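Local coordinates for Myo-inositol dehydrogenase (PDB 3EUW) that is a myo-inositol dehydrogenase of the Gfo/Idh/MocA family, an oxidoreductase that oxidises myo-inositol, presumably with NAD+ as the electron acceptor, at the interface of chains A and B. Coordinates in Å, arbitrary orientation; residue numbers count along the deposited sequence, not the author numbering. Chains: chain A/B, Myo-inositol dehydrogenase.

Contact 1: the interface of chains A and B. Residues chain A 195, 197, 212-214, 229; chain B 147-148, 216, 222, 224.
B:Leu224 presses its branched end into chain A between A:Ile214, A:Gln212, A:Thr195 and A:Ala197, and more of its own surface, 55 Å², is hidden by the partner than for any other residue of this patch. The contact shows how a sheet-based dimer interface can combine apolar packing with a polar flank. One methyl, B:Leu224 CD1, lies against the end of A:Ile214, whose CD1 is 3.3 Å away, tighter than ordinary van der Waals packing. The two side chains run past each other in opposite directions. The other methyl, B:Leu224 CD2, turns to CG2 of A:Thr195 at 3.9 Å, while the branch point CG faces the A:Ala197 methyl. With CG anti to the carbonyl carbon of B:Leu224 (chi1 -67°), the branch point is carried towards chain A. Beside this core, B:Thr216 lies along A:Ile214, its OG1 over the CG2 branch at 3.2 Å, and points its CG2 methyl at A:Thr195 tip to tip.

A:Gln212 forms the polar flank. Its CG sits between the backbone N and the carbonyl carbon (chi1 71°), which sets it 3.8 Å from B:Leu224 CD1, and the extended chain beyond carries the amide on to the chain B backbone. As modelled, A:Gln212 OE1 is 2.9 Å from the carbonyl O of B:Gly222, two acceptors face to face, and A:Gln212 NE2 is 3.1 Å from NE2 of B:Gln148, two donors. An amide turned by half a revolution would give both pairs a donor and an acceptor, so the modelled orientation is doubtful. The two glutamine amides are nearly parallel.

Further out, B:Gln148 makes a bent hydrogen bond from NE2 to the backbone O of A:Asn229, on strand 224-230 of chain A. The acceptor lies in the B:Gln148 amide plane, but the donor stands 49° above the carbonyl plane, with B:Gln148 NE2 and A:Asn229 O 3.0 Å apart.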
ATOM      1  N   THR A 195      -4.687 -31.443  -0.196  1.00 12.70           N
ATOM      2  CA  THR A 195      -5.817 -31.545  -1.104  1.00 13.74           C
ATOM      3  C   THR A 195      -5.375 -31.095  -2.499  1.00 14.72           C
ATOM      4  O   THR A 195      -4.839 -29.998  -2.661  1.00 14.79           O
ATOM      5  CB  THR A 195      -6.958 -30.639  -0.626  1.00 13.39           C
ATOM      6  OG1 THR A 195      -7.253 -30.940   0.741  1.00 15.86           O
ATOM      7  CG2 THR A 195      -8.201 -30.851  -1.469  1.00 12.77           C
ATOM      8  N   ALA A 197      -6.300 -30.645  -6.795  1.00 15.32           N
ATOM      9  CA  ALA A 197      -7.388 -30.459  -7.748  1.00 14.35           C
ATOM     10  C   ALA A 197      -6.842 -30.235  -9.168  1.00 14.64           C
ATOM     11  O   ALA A 197      -5.633 -30.103  -9.366  1.00 13.45           O
ATOM     12  CB  ALA A 197      -8.266 -29.281  -7.321  1.00 12.40           C
ATOM     13  N   GLN A 212      -3.175 -27.443  -8.916  1.00  9.20           N
ATOM     14  CA  GLN A 212      -3.342 -26.615  -7.726  1.00  9.15           C
ATOM     15  C   GLN A 212      -3.566 -27.476  -6.482  1.00 10.93           C
ATOM     16  O   GLN A 212      -4.285 -28.482  -6.511  1.00 11.35           O
ATOM     17  CB  GLN A 212      -4.486 -25.592  -7.883  1.00 11.56           C
ATOM     18  CG  GLN A 212      -5.895 -26.160  -7.874  1.00  9.77           C
ATOM     19  CD  GLN A 212      -6.972 -25.080  -7.818  1.00 11.48           C
ATOM     20  OE1 GLN A 212      -8.162 -25.377  -7.715  1.00 13.57           O
ATOM     21  NE2 GLN A 212      -6.555 -23.825  -7.883  1.00  8.95           N
ATOM     22  N   VAL A 213      -2.922 -27.086  -5.388  1.00  9.22           N
ATOM     23  CA  VAL A 213      -3.075 -27.822  -4.137  1.00 10.96           C
ATOM     24  C   VAL A 213      -3.107 -26.914  -2.901  1.00 10.29           C
ATOM     25  O   VAL A 213      -2.682 -25.766  -2.950  1.00 10.57           O
ATOM     26  CB  VAL A 213      -1.911 -28.838  -3.930  1.00 12.25           C
ATOM     27  CG1 VAL A 213      -1.819 -29.803  -5.102  1.00  9.38           C
ATOM     28  CG2 VAL A 213      -0.588 -28.094  -3.758  1.00 10.13           C
ATOM     29  N   ILE A 214      -3.638 -27.438  -1.804  1.00 11.48           N
ATOM     30  CA  ILE A 214      -3.658 -26.730  -0.526  1.00 13.19           C
ATOM     31  C   ILE A 214      -3.096 -27.726   0.472  1.00 12.52           C
ATOM     32  O   ILE A 214      -3.512 -28.882   0.497  1.00 15.18           O
ATOM     33  CB  ILE A 214      -5.073 -26.353  -0.027  1.00 16.86           C
ATOM     34  CG1 ILE A 214      -5.560 -25.034  -0.635  1.00 15.99           C
ATOM     35  CG2 ILE A 214      -5.022 -26.132   1.497  1.00 15.04           C
ATOM     36  CD1 ILE A 214      -5.580 -24.974  -2.101  1.00 22.51           C
ATOM     37  N   ASN A 229      -0.814 -23.486  -3.370  1.00 11.27           N
ATOM     38  CA  ASN A 229      -0.059 -23.517  -4.620  1.00 12.80           C
ATOM     39  C   ASN A 229      -0.980 -23.514  -5.845  1.00 13.46           C
ATOM     40  O   ASN A 229      -2.123 -23.997  -5.788  1.00 12.48           O
ATOM     41  CB  ASN A 229       0.791 -24.786  -4.721  1.00  9.89           C
ATOM     42  CG  ASN A 229       2.024 -24.769  -3.836  1.00 13.85           C
ATOM     43  OD1 ASN A 229       2.461 -23.730  -3.310  1.00 13.08           O
ATOM     44  ND2 ASN A 229       2.615 -25.944  -3.688  1.00 11.06           N
TER
ATOM     45  N   GLU B 147     -10.856 -20.192  -9.301  1.00 12.17           N
ATOM     46  CA  GLU B 147     -10.130 -21.421  -8.990  1.00 13.06           C
ATOM     47  C   GLU B 147      -9.809 -21.617  -7.499  1.00 14.27           C
ATOM     48  O   GLU B 147      -9.837 -22.745  -6.986  1.00 14.47           O
ATOM     49  CB  GLU B 147      -8.848 -21.479  -9.823  1.00 12.93           C
ATOM     50  CG  GLU B 147      -9.111 -21.397 -11.336  1.00 12.15           C
ATOM     51  CD  GLU B 147      -7.838 -21.287 -12.153  1.00 15.79           C
ATOM     52  OE1 GLU B 147      -6.791 -20.872 -11.600  1.00 13.12           O
ATOM     53  OE2 GLU B 147      -7.892 -21.605 -13.360  1.00 17.58           O
ATOM     54  N   GLN B 148      -9.511 -20.520  -6.809  1.00 10.94           N
ATOM     55  CA  GLN B 148      -9.199 -20.581  -5.391  1.00 12.31           C
ATOM     56  C   GLN B 148      -9.864 -19.426  -4.663  1.00 13.11           C
ATOM     57  O   GLN B 148     -10.006 -18.323  -5.205  1.00 13.28           O
ATOM     58  CB  GLN B 148      -7.692 -20.500  -5.154  1.00 12.34           C
ATOM     59  CG  GLN B 148      -6.870 -21.520  -5.913  1.00 12.48           C
ATOM     60  CD  GLN B 148      -5.385 -21.452  -5.587  1.00 11.34           C
ATOM     61  OE1 GLN B 148      -4.841 -20.387  -5.274  1.00 10.19           O
ATOM     62  NE2 GLN B 148      -4.716 -22.594  -5.683  1.00 10.01           N
ATOM     63  N   THR B 216     -10.419 -26.544   4.274  1.00 13.63           N
ATOM     64  CA  THR B 216     -10.254 -26.562   2.826  1.00 14.63           C
ATOM     65  C   THR B 216     -11.440 -27.294   2.179  1.00 13.69           C
ATOM     66  O   THR B 216     -11.656 -28.475   2.426  1.00 12.93           O
ATOM     67  CB  THR B 216      -8.928 -27.237   2.416  1.00 16.96           C
ATOM     68  OG1 THR B 216      -7.828 -26.547   3.034  1.00 15.92           O
ATOM     69  CG2 THR B 216      -8.753 -27.187   0.906  1.00 17.16           C
ATOM     70  N   GLY B 222     -13.680 -28.444  -9.002  1.00 18.34           N
ATOM     71  CA  GLY B 222     -12.278 -28.411  -8.617  1.00 14.71           C
ATOM     72  C   GLY B 222     -11.843 -27.112  -7.944  1.00 16.15           C
ATOM     73  O   GLY B 222     -10.644 -26.885  -7.759  1.00 14.98           O
ATOM     74  N   LEU B 224     -10.952 -24.687  -5.018  1.00 15.33           N
ATOM     75  CA  LEU B 224     -10.467 -24.957  -3.665  1.00 15.49           C
ATOM     76  C   LEU B 224     -10.699 -23.713  -2.809  1.00 12.92           C
ATOM     77  O   LEU B 224     -10.163 -22.651  -3.094  1.00 14.26           O
ATOM     78  CB  LEU B 224      -8.978 -25.326  -3.662  1.00 14.83           C
ATOM     79  CG  LEU B 224      -8.636 -26.659  -4.333  1.00 18.12           C
ATOM     80  CD1 LEU B 224      -7.121 -26.865  -4.326  1.00 17.22           C
ATOM     81  CD2 LEU B 224      -9.346 -27.805  -3.601  1.00 12.77           C
TER

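Contact 2: the interface of chains A and B. Residues chain A 193, 195, 216, 327-329; chain B 193, 195, 216, 327, 329.
Strand 189-197 of each chain meets its counterpart here and also strand 212-219 of the partner, along with the loops that follow helix 307-326, where A:Gly327 and A:Thr329 pair with B:Thr329 and B:Gly327. The patch illustrates how a two-fold axis makes a residue its own partner: A:Thr193 and B:Thr193 reach towards each other tip to tip, their CG2 methyls 3.7 Å apart. Each methyl points across because it stands anti to its own backbone N, which leaves OG1 beside that N (chi1 -51° in A:Thr193) to bond within its own chain.

In the loops, two reciprocal backbone hydrogen bonds join the chains. The N of B:Thr329 donates to O of A:Gly327 at 2.8 Å, and the N of A:Thr329 donates to O of B:Gly327 at the same length. Both are almost straight at the hydrogen. The glycines adopt positive phi, a conformation that glycine accommodates readily and that is consistent with the chain leaving the helix. Behind them, OG1 of A:Thr193 and OG1 of A:Thr329, 2.9 Å apart, share a hydrogen bond, and chain B repeats the link, which would brace the loops against the strands.

Waters add further polar links. Water 1 bridges the hydroxyls of A:Thr216 and B:Thr216, and the CG2 methyl of A:Thr216 points at B:Thr195 tip to tip, the twin of the A:Thr195 approach. Water 3 joins O of B:Gly327 to O of A:Thr329, with a weak contact to the guanidinium NH1 of A:Arg328. Water 2 connects strand to loop across the chains, 2.6 Å from OG1 of B:Thr195 and 2.9 Å from OG1 of A:Thr329.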
ATOM      1  N   THR A 193      -1.601 -32.820   5.893  1.00 13.28           N
ATOM      2  CA  THR A 193      -2.886 -32.905   5.209  1.00 15.23           C
ATOM      3  C   THR A 193      -2.765 -32.166   3.880  1.00 15.02           C
ATOM      4  O   THR A 193      -2.255 -31.051   3.835  1.00 15.94           O
ATOM      5  CB  THR A 193      -4.002 -32.274   6.049  1.00 15.80           C
ATOM      6  OG1 THR A 193      -3.956 -32.820   7.369  1.00 16.70           O
ATOM      7  CG2 THR A 193      -5.363 -32.582   5.458  1.00 13.93           C
ATOM      8  N   THR A 195      -4.687 -31.443  -0.196  1.00 12.70           N
ATOM      9  CA  THR A 195      -5.817 -31.545  -1.104  1.00 13.74           C
ATOM     10  C   THR A 195      -5.375 -31.095  -2.499  1.00 14.72           C
ATOM     11  O   THR A 195      -4.839 -29.998  -2.661  1.00 14.79           O
ATOM     12  CB  THR A 195      -6.958 -30.639  -0.626  1.00 13.39           C
ATOM     13  OG1 THR A 195      -7.253 -30.940   0.741  1.00 15.86           O
ATOM     14  CG2 THR A 195      -8.201 -30.851  -1.469  1.00 12.77           C
ATOM     15  N   THR A 216      -1.968 -28.364   4.683  1.00 10.58           N
ATOM     16  CA  THR A 216      -2.041 -27.899   6.059  1.00 12.76           C
ATOM     17  C   THR A 216      -1.206 -28.845   6.937  1.00 13.36           C
ATOM     18  O   THR A 216      -1.505 -30.031   7.046  1.00 12.75           O
ATOM     19  CB  THR A 216      -3.499 -27.843   6.567  1.00 14.25           C
ATOM     20  OG1 THR A 216      -4.248 -26.922   5.768  1.00 15.69           O
ATOM     21  CG2 THR A 216      -3.545 -27.361   7.988  1.00 12.39           C
ATOM     22  N   GLY A 327      -7.368 -38.772   1.022  1.00 17.90           N
ATOM     23  CA  GLY A 327      -8.432 -38.060   1.701  1.00 15.17           C
ATOM     24  C   GLY A 327      -8.336 -38.130   3.212  1.00 17.08           C
ATOM     25  O   GLY A 327      -9.351 -38.145   3.904  1.00 15.84           O
ATOM     26  N   ARG A 328      -7.113 -38.187   3.734  1.00 17.60           N
ATOM     27  CA  ARG A 328      -6.937 -38.223   5.177  1.00 18.52           C
ATOM     28  C   ARG A 328      -5.605 -37.615   5.603  1.00 17.44           C
ATOM     29  O   ARG A 328      -4.676 -37.485   4.806  1.00 17.11           O
ATOM     30  CB  ARG A 328      -7.027 -39.656   5.697  1.00 19.72           C
ATOM     31  CG  ARG A 328      -5.726 -40.422   5.586  1.00 24.85           C
ATOM     32  CD  ARG A 328      -5.865 -41.857   6.061  1.00 26.83           C
ATOM     33  NE  ARG A 328      -4.544 -42.414   6.319  1.00 31.85           N
ATOM     34  CZ  ARG A 328      -3.930 -42.376   7.496  1.00 32.31           C
ATOM     35  NH1 ARG A 328      -4.513 -41.819   8.549  1.00 33.18           N
ATOM     36  NH2 ARG A 328      -2.714 -42.878   7.616  1.00 37.71           N
ATOM     37  N   THR A 329      -5.521 -37.246   6.872  1.00 16.09           N
ATOM     38  CA  THR A 329      -4.306 -36.672   7.410  1.00 17.76           C
ATOM     39  C   THR A 329      -3.280 -37.795   7.578  1.00 19.83           C
ATOM     40  O   THR A 329      -3.645 -38.944   7.850  1.00 20.54           O
ATOM     41  CB  THR A 329      -4.592 -35.983   8.758  1.00 16.94           C
ATOM     42  OG1 THR A 329      -5.517 -34.906   8.550  1.00 14.66           O
ATOM     43  CG2 THR A 329      -3.321 -35.432   9.369  1.00 18.07           C
TER
ATOM     44  N   THR B 193     -12.553 -30.713   4.430  1.00 16.27           N
ATOM     45  CA  THR B 193     -11.382 -31.142   5.179  1.00 15.97           C
ATOM     46  C   THR B 193     -11.071 -29.997   6.142  1.00 16.48           C
ATOM     47  O   THR B 193     -10.988 -28.838   5.735  1.00 15.84           O
ATOM     48  CB  THR B 193     -10.177 -31.396   4.241  1.00 17.49           C
ATOM     49  OG1 THR B 193     -10.533 -32.373   3.253  1.00 17.72           O
ATOM     50  CG2 THR B 193      -8.994 -31.919   5.029  1.00 17.52           C
ATOM     51  N   THR B 195      -8.894 -28.824   9.993  1.00 18.79           N
ATOM     52  CA  THR B 195      -7.851 -29.123  10.958  1.00 18.44           C
ATOM     53  C   THR B 195      -7.880 -28.117  12.099  1.00 18.68           C
ATOM     54  O   THR B 195      -7.826 -26.905  11.868  1.00 20.17           O
ATOM     55  CB  THR B 195      -6.476 -29.070  10.285  1.00 18.08           C
ATOM     56  OG1 THR B 195      -6.475 -29.960   9.163  1.00 17.84           O
ATOM     57  CG2 THR B 195      -5.382 -29.467  11.258  1.00 14.68           C
ATOM     58  N   THR B 216     -10.419 -26.544   4.274  1.00 13.63           N
ATOM     59  CA  THR B 216     -10.254 -26.562   2.826  1.00 14.63           C
ATOM     60  C   THR B 216     -11.440 -27.294   2.179  1.00 13.69           C
ATOM     61  O   THR B 216     -11.656 -28.475   2.426  1.00 12.93           O
ATOM     62  CB  THR B 216      -8.928 -27.237   2.416  1.00 16.96           C
ATOM     63  OG1 THR B 216      -7.828 -26.547   3.034  1.00 15.92           O
ATOM     64  CG2 THR B 216      -8.753 -27.187   0.906  1.00 17.16           C
ATOM     65  N   GLY B 327      -9.639 -36.669  11.366  1.00 22.14           N
ATOM     66  CA  GLY B 327      -8.426 -36.482  10.586  1.00 19.35           C
ATOM     67  C   GLY B 327      -8.619 -37.052   9.190  1.00 20.86           C
ATOM     68  O   GLY B 327      -7.688 -37.557   8.569  1.00 20.16           O
ATOM     69  N   THR B 329     -11.012 -36.481   5.338  1.00 16.10           N
ATOM     70  CA  THR B 329     -11.836 -35.641   4.490  1.00 17.23           C
ATOM     71  C   THR B 329     -13.253 -36.238   4.485  1.00 18.69           C
ATOM     72  O   THR B 329     -13.411 -37.457   4.492  1.00 19.69           O
ATOM     73  CB  THR B 329     -11.270 -35.641   3.044  1.00 18.30           C
ATOM     74  OG1 THR B 329     -10.044 -34.906   3.015  1.00 16.79           O
ATOM     75  CG2 THR B 329     -12.261 -35.038   2.056  1.00 18.63           C
TER
HETATM   76  O   HOH W   1      -6.290 -28.056   4.614  1.00 19.73           O
HETATM   77  O   HOH W   2      -6.399 -32.486   9.882  1.00 29.16           O
HETATM   78  O   HOH W   3      -6.068 -39.615   9.654  1.00 37.50           O

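Contact 1 and contact 2 are neighbouring parts of one two-fold interface, with the centres of their C-alpha atoms about 12 Å apart. A:Thr195 and B:Thr216 belong to both, and strands 189-197 and 212-219 run through the two patches. Contact 2 holds both members of its threonine pairs and of its reciprocal loop bonds, whereas contact 1 has a twin with the chains exchanged. The apolar packing therefore recurs in two copies, with the threonines and post-helix loops forming an adjoining region where bridging waters are seen. Together they tie two subunits of the four-chain assembly, in keeping with the tetramer reported for this enzyme.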